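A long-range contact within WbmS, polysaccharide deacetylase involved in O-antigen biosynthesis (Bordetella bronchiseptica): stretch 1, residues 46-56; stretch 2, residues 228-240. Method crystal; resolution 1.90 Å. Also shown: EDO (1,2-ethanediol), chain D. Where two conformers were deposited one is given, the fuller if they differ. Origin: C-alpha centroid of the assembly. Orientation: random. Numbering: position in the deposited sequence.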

# COMPACT_ATOMS: atom_id res chain seq x y z
N ASP A 46 19.00 3.50 -4.49
CA ASP A 46 19.45 2.94 -3.20
C ASP A 46 20.94 3.15 -2.90
O ASP A 46 21.66 2.20 -2.56
CB ASP A 46 19.08 1.46 -3.08
CG ASP A 46 17.61 1.28 -2.79
OD1 ASP A 46 16.86 2.24 -3.06
OD2 ASP A 46 17.21 0.20 -2.31
N TRP A 47 21.39 4.39 -3.02
CA TRP A 47 22.74 4.76 -2.62
C TRP A 47 23.86 4.02 -3.34
O TRP A 47 24.97 3.94 -2.84
CB TRP A 47 22.92 4.65 -1.08
CG TRP A 47 21.89 5.49 -0.36
CD1 TRP A 47 21.99 6.82 -0.07
CD2 TRP A 47 20.60 5.07 0.10
NE1 TRP A 47 20.84 7.25 0.54
CE2 TRP A 47 19.97 6.21 0.66
CE3 TRP A 47 19.90 3.86 0.07
CZ2 TRP A 47 18.69 6.16 1.21
CZ3 TRP A 47 18.62 3.81 0.63
CH2 TRP A 47 18.03 4.96 1.19
N ALA A 48 23.60 3.50 -4.53
CA ALA A 48 24.65 2.84 -5.32
C ALA A 48 25.84 3.75 -5.59
O ALA A 48 25.71 4.95 -5.86
CB ALA A 48 24.06 2.35 -6.64
N ALA A 49 27.03 3.18 -5.55
CA ALA A 49 28.22 3.89 -5.93
C ALA A 49 28.05 4.32 -7.39
O ALA A 49 27.34 3.69 -8.15
CB ALA A 49 29.45 2.95 -5.80
N ASP A 50 28.73 5.39 -7.78
CA ASP A 50 28.65 5.91 -9.13
C ASP A 50 28.97 4.89 -10.22
O ASP A 50 28.31 4.89 -11.25
CB ASP A 50 29.58 7.12 -9.28
CG ASP A 50 29.01 8.39 -8.67
OD1 ASP A 50 27.85 8.43 -8.20
OD2 ASP A 50 29.73 9.40 -8.67
N PHE A 51 29.97 4.02 -10.03
CA PHE A 51 30.33 3.07 -11.09
C PHE A 51 29.20 2.06 -11.30
O PHE A 51 28.92 1.63 -12.42
CB PHE A 51 31.69 2.37 -10.84
CG PHE A 51 31.66 1.33 -9.75
CD1 PHE A 51 31.87 1.69 -8.42
CD2 PHE A 51 31.54 -0.02 -10.06
CE1 PHE A 51 31.86 0.74 -7.42
CE2 PHE A 51 31.55 -0.98 -9.06
CZ PHE A 51 31.71 -0.61 -7.74
N VAL A 52 28.52 1.72 -10.21
CA VAL A 52 27.36 0.83 -10.27
C VAL A 52 26.19 1.51 -10.97
O VAL A 52 25.57 0.92 -11.84
CB VAL A 52 26.97 0.35 -8.85
CG1 VAL A 52 25.62 -0.41 -8.86
CG2 VAL A 52 28.10 -0.50 -8.25
N LEU A 53 25.88 2.75 -10.60
CA LEU A 53 24.77 3.47 -11.24
C LEU A 53 25.09 3.69 -12.71
O LEU A 53 24.23 3.48 -13.57
CB LEU A 53 24.48 4.80 -10.52
CG LEU A 53 23.42 5.71 -11.14
CD1 LEU A 53 22.09 4.98 -11.33
CD2 LEU A 53 23.23 6.94 -10.27
N GLN A 54 26.34 4.05 -13.01
CA GLN A 54 26.72 4.26 -14.41
C GLN A 54 26.51 3.03 -15.27
O GLN A 54 26.10 3.13 -16.42
CB GLN A 54 28.17 4.70 -14.55
CG GLN A 54 28.50 5.10 -16.02
CD GLN A 54 27.75 6.35 -16.45
OE1 GLN A 54 27.88 7.38 -15.81
NE2 GLN A 54 26.95 6.25 -17.52
N ASP A 55 26.78 1.85 -14.73
CA ASP A 55 26.61 0.61 -15.47
C ASP A 55 25.15 0.39 -15.82
O ASP A 55 24.82 -0.03 -16.93
CB ASP A 55 27.13 -0.57 -14.65
CG ASP A 55 26.69 -1.93 -15.22
OD1 ASP A 55 27.31 -2.39 -16.19
OD2 ASP A 55 25.74 -2.53 -14.71
N THR A 56 24.26 0.67 -14.86
CA THR A 56 22.84 0.53 -15.13
C THR A 56 22.38 1.54 -16.17
O THR A 56 21.68 1.18 -17.10
CB THR A 56 21.99 0.62 -13.86
OG1 THR A 56 22.39 -0.38 -12.92
CG2 THR A 56 20.52 0.35 -14.20
C1 EDO D . 18.47 -4.28 -1.50
O1 EDO D . 17.95 -5.47 -2.09
C2 EDO D . 18.75 -3.24 -2.59
O2 EDO D . 18.74 -1.91 -2.05
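Stretch 2 228-240: VHRNPVDLIRWRN

Stretch 2 lies across the start of the helix in stretch 1, bringing together segments at least 177 residues apart in sequence. It opens with a type I beta turn from Val-228 to Asn-231, closed by Asn-231 N to Val-228 O at 2.8 Å. Residues 232-234 keep helical phi/psi without the regular bonds, and a 3-10 segment follows from Leu-235 to Trp-238. In stretch 1, a loop leads to Ala-49 at the N-cap position and the helix runs on from Asp-50. The two chains advance in the same sense: Ala-49 CA is 5.5 Å from Arg-230 CA, Phe-51 CA is 6.7 Å from Pro-232 CA, and Asp-55 comes up beside Arg-239.

The polar logic begins with Arg-230. Its CA-to-CB bond points away from stretch 1, yet chi1 m, chi2 t and chi3 p bring the guanidinium back over the loop. There NH1 donates to the carbonyl of Trp-47, Arg-230 NH1 to Trp-47 O 2.9 Å, with an N-H...acceptor angle of 149° and the oxygen near the guanidinium plane, where a donor is best used. Arg-230 NH2 donates a hydrogen bond to water 1 at 2.7 Å, and the same water donates to Ala-48 O at 2.9 Å. One cation thus serves two successive carbonyls, the first directly and the second through a water. Ala-49 CA lies over a face of the group, 3.7 Å from Arg-230 NH2, so the surface that makes no in-plane bonds is packed against carbon.

A second water joins backbone to backbone. Ala-49 N donates to water 2 at 2.8 Å, and water 2 donates to His-229 O at 2.7 Å, so a loop amide and a turn carbonyl are both satisfied without touching. Ala-49 O is used within its own stretch, accepting from Leu-53 N at 3.0 Å.

Phe-51 is the apolar centre and has the most area covered of any residue here. With chi1 p, its ring meets Pro-232 over one face in a CH-pi contact, Pro-232 CA lying 3.7 Å from the ring centroid and 16° off the normal, while Arg-230 C sits at the ring edge, 3.7 Å from Phe-51 CE1. Leu-235 extends the patch: its CD2 is 3.8 Å from Phe-51 CZ and 3.7 Å from Val-52 CG2. Stretch 2 holds its own shape beside this patch, for Asn-231 OD1 accepts from Val-233 N at 3.0 Å and Asp-234 N at 3.1 Å, while Asn-231 O accepts from Leu-235 N at 3.0 Å.

At the far end, Asp-55 and Arg-239 carry opposite charges but stand beyond a salt bridge, Asp-55 OD1 to Arg-239 NH2 4.0 Å. Water 3 fills the relay, donating to Asp-55 OD1 at 2.7 Å and accepting from Arg-239 NH2 at 3.0 Å; both atoms have further partners elsewhere in the structure. The rule to read is economical: one direct hydrogen bond, three bridging waters and a small apolar patch across 373 Å² of buried surface.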

# COMPACT_ATOMS: atom_id res chain seq x y z
N VAL A 228 32.23 -5.03 -0.45
CA VAL A 228 32.80 -4.77 -1.76
C VAL A 228 31.89 -3.91 -2.63
O VAL A 228 32.29 -3.51 -3.71
CB VAL A 228 33.07 -6.11 -2.49
CG1 VAL A 228 33.99 -5.90 -3.68
CG2 VAL A 228 33.68 -7.11 -1.52
N HIS A 229 30.69 -3.58 -2.14
CA HIS A 229 29.67 -2.88 -2.95
C HIS A 229 30.09 -1.53 -3.50
O HIS A 229 29.47 -1.03 -4.44
CB HIS A 229 28.32 -2.73 -2.23
CG HIS A 229 27.64 -4.03 -1.94
ND1 HIS A 229 26.56 -4.14 -1.10
CD2 HIS A 229 27.92 -5.29 -2.36
CE1 HIS A 229 26.19 -5.41 -1.02
NE2 HIS A 229 27.01 -6.13 -1.76
N ARG A 230 31.13 -0.93 -2.93
CA ARG A 230 31.61 0.33 -3.44
C ARG A 230 33.05 0.21 -3.95
O ARG A 230 33.71 1.21 -4.14
CB ARG A 230 31.51 1.39 -2.34
CG ARG A 230 30.15 1.38 -1.64
CD ARG A 230 30.00 2.53 -0.68
NE ARG A 230 29.89 3.77 -1.43
CZ ARG A 230 28.75 4.29 -1.88
NH1 ARG A 230 27.59 3.73 -1.62
NH2 ARG A 230 28.79 5.40 -2.59
N ASN A 231 33.51 -1.02 -4.22
CA ASN A 231 34.87 -1.29 -4.69
C ASN A 231 34.86 -1.57 -6.19
O ASN A 231 34.45 -2.66 -6.61
CB ASN A 231 35.43 -2.48 -3.94
CG ASN A 231 36.88 -2.73 -4.22
OD1 ASN A 231 37.37 -2.48 -5.32
ND2 ASN A 231 37.58 -3.26 -3.23
N PRO A 232 35.25 -0.59 -7.00
CA PRO A 232 35.18 -0.73 -8.45
C PRO A 232 36.10 -1.74 -9.08
O PRO A 232 35.91 -2.06 -10.24
CB PRO A 232 35.49 0.67 -8.94
CG PRO A 232 36.29 1.24 -7.90
CD PRO A 232 35.71 0.76 -6.64
N VAL A 233 37.08 -2.23 -8.32
CA VAL A 233 38.01 -3.24 -8.78
C VAL A 233 37.50 -4.63 -8.46
O VAL A 233 37.52 -5.50 -9.31
CB VAL A 233 39.39 -3.07 -8.10
CG1 VAL A 233 40.33 -4.24 -8.45
CG2 VAL A 233 40.02 -1.71 -8.49
N ASP A 234 37.03 -4.86 -7.25
CA ASP A 234 36.64 -6.19 -6.84
C ASP A 234 35.17 -6.56 -7.11
O ASP A 234 34.85 -7.75 -7.21
CB ASP A 234 36.85 -6.33 -5.34
CG ASP A 234 38.30 -6.50 -4.94
OD1 ASP A 234 39.22 -6.35 -5.81
OD2 ASP A 234 38.50 -6.77 -3.72
N LEU A 235 34.27 -5.59 -7.16
CA LEU A 235 32.85 -5.94 -7.24
C LEU A 235 32.49 -6.78 -8.44
O LEU A 235 31.63 -7.67 -8.35
CB LEU A 235 31.95 -4.69 -7.16
CG LEU A 235 30.44 -4.97 -7.00
CD1 LEU A 235 30.16 -5.84 -5.76
CD2 LEU A 235 29.58 -3.66 -6.98
N ILE A 236 33.13 -6.52 -9.57
CA ILE A 236 32.82 -7.23 -10.81
C ILE A 236 33.06 -8.76 -10.66
O ILE A 236 32.40 -9.58 -11.34
CB ILE A 236 33.68 -6.66 -11.99
CG1 ILE A 236 33.29 -7.30 -13.33
CG2 ILE A 236 35.17 -6.84 -11.74
CD1 ILE A 236 31.88 -7.09 -13.67
N ARG A 237 33.98 -9.13 -9.77
CA ARG A 237 34.31 -10.55 -9.52
C ARG A 237 33.12 -11.30 -8.89
O ARG A 237 33.02 -12.50 -8.98
CB ARG A 237 35.53 -10.68 -8.63
CG ARG A 237 36.83 -10.15 -9.25
CD ARG A 237 37.99 -10.42 -8.40
NE ARG A 237 38.21 -11.85 -8.22
CZ ARG A 237 38.95 -12.36 -7.25
NH1 ARG A 237 39.61 -11.57 -6.42
NH2 ARG A 237 39.06 -13.66 -7.10
N TRP A 238 32.23 -10.56 -8.25
CA TRP A 238 31.03 -11.13 -7.64
C TRP A 238 29.82 -11.22 -8.57
O TRP A 238 28.77 -11.69 -8.15
CB TRP A 238 30.63 -10.31 -6.42
CG TRP A 238 31.58 -10.43 -5.31
CD1 TRP A 238 32.72 -9.73 -5.14
CD2 TRP A 238 31.43 -11.26 -4.18
NE1 TRP A 238 33.30 -10.08 -3.95
CE2 TRP A 238 32.52 -11.03 -3.34
CE3 TRP A 238 30.45 -12.18 -3.79
CZ2 TRP A 238 32.68 -11.70 -2.15
CZ3 TRP A 238 30.60 -12.85 -2.62
CH2 TRP A 238 31.69 -12.60 -1.80
N ARG A 239 29.97 -10.82 -9.82
CA ARG A 239 28.83 -10.93 -10.76
C ARG A 239 28.46 -12.39 -11.05
O ARG A 239 29.30 -13.20 -11.47
CB ARG A 239 29.13 -10.22 -12.09
CG ARG A 239 27.94 -10.22 -13.06
CD ARG A 239 28.25 -9.38 -14.29
NE ARG A 239 28.21 -7.96 -13.94
CZ ARG A 239 28.58 -6.96 -14.73
NH1 ARG A 239 29.05 -7.18 -15.94
NH2 ARG A 239 28.52 -5.73 -14.28
N ASN A 240 27.21 -12.73 -10.81
CA ASN A 240 26.65 -14.05 -11.09
C ASN A 240 26.74 -14.33 -12.56
O ASN A 240 26.38 -13.48 -13.35
CB ASN A 240 25.20 -14.06 -10.63
CG ASN A 240 24.42 -15.28 -11.06
OD1 ASN A 240 24.97 -16.38 -11.24
ND2 ASN A 240 23.10 -15.09 -11.18
O HOH W 1 26.68 6.63 -3.74
O HOH W 2 27.19 0.49 -4.64
O HOH W 3 29.72 -3.51 -15.88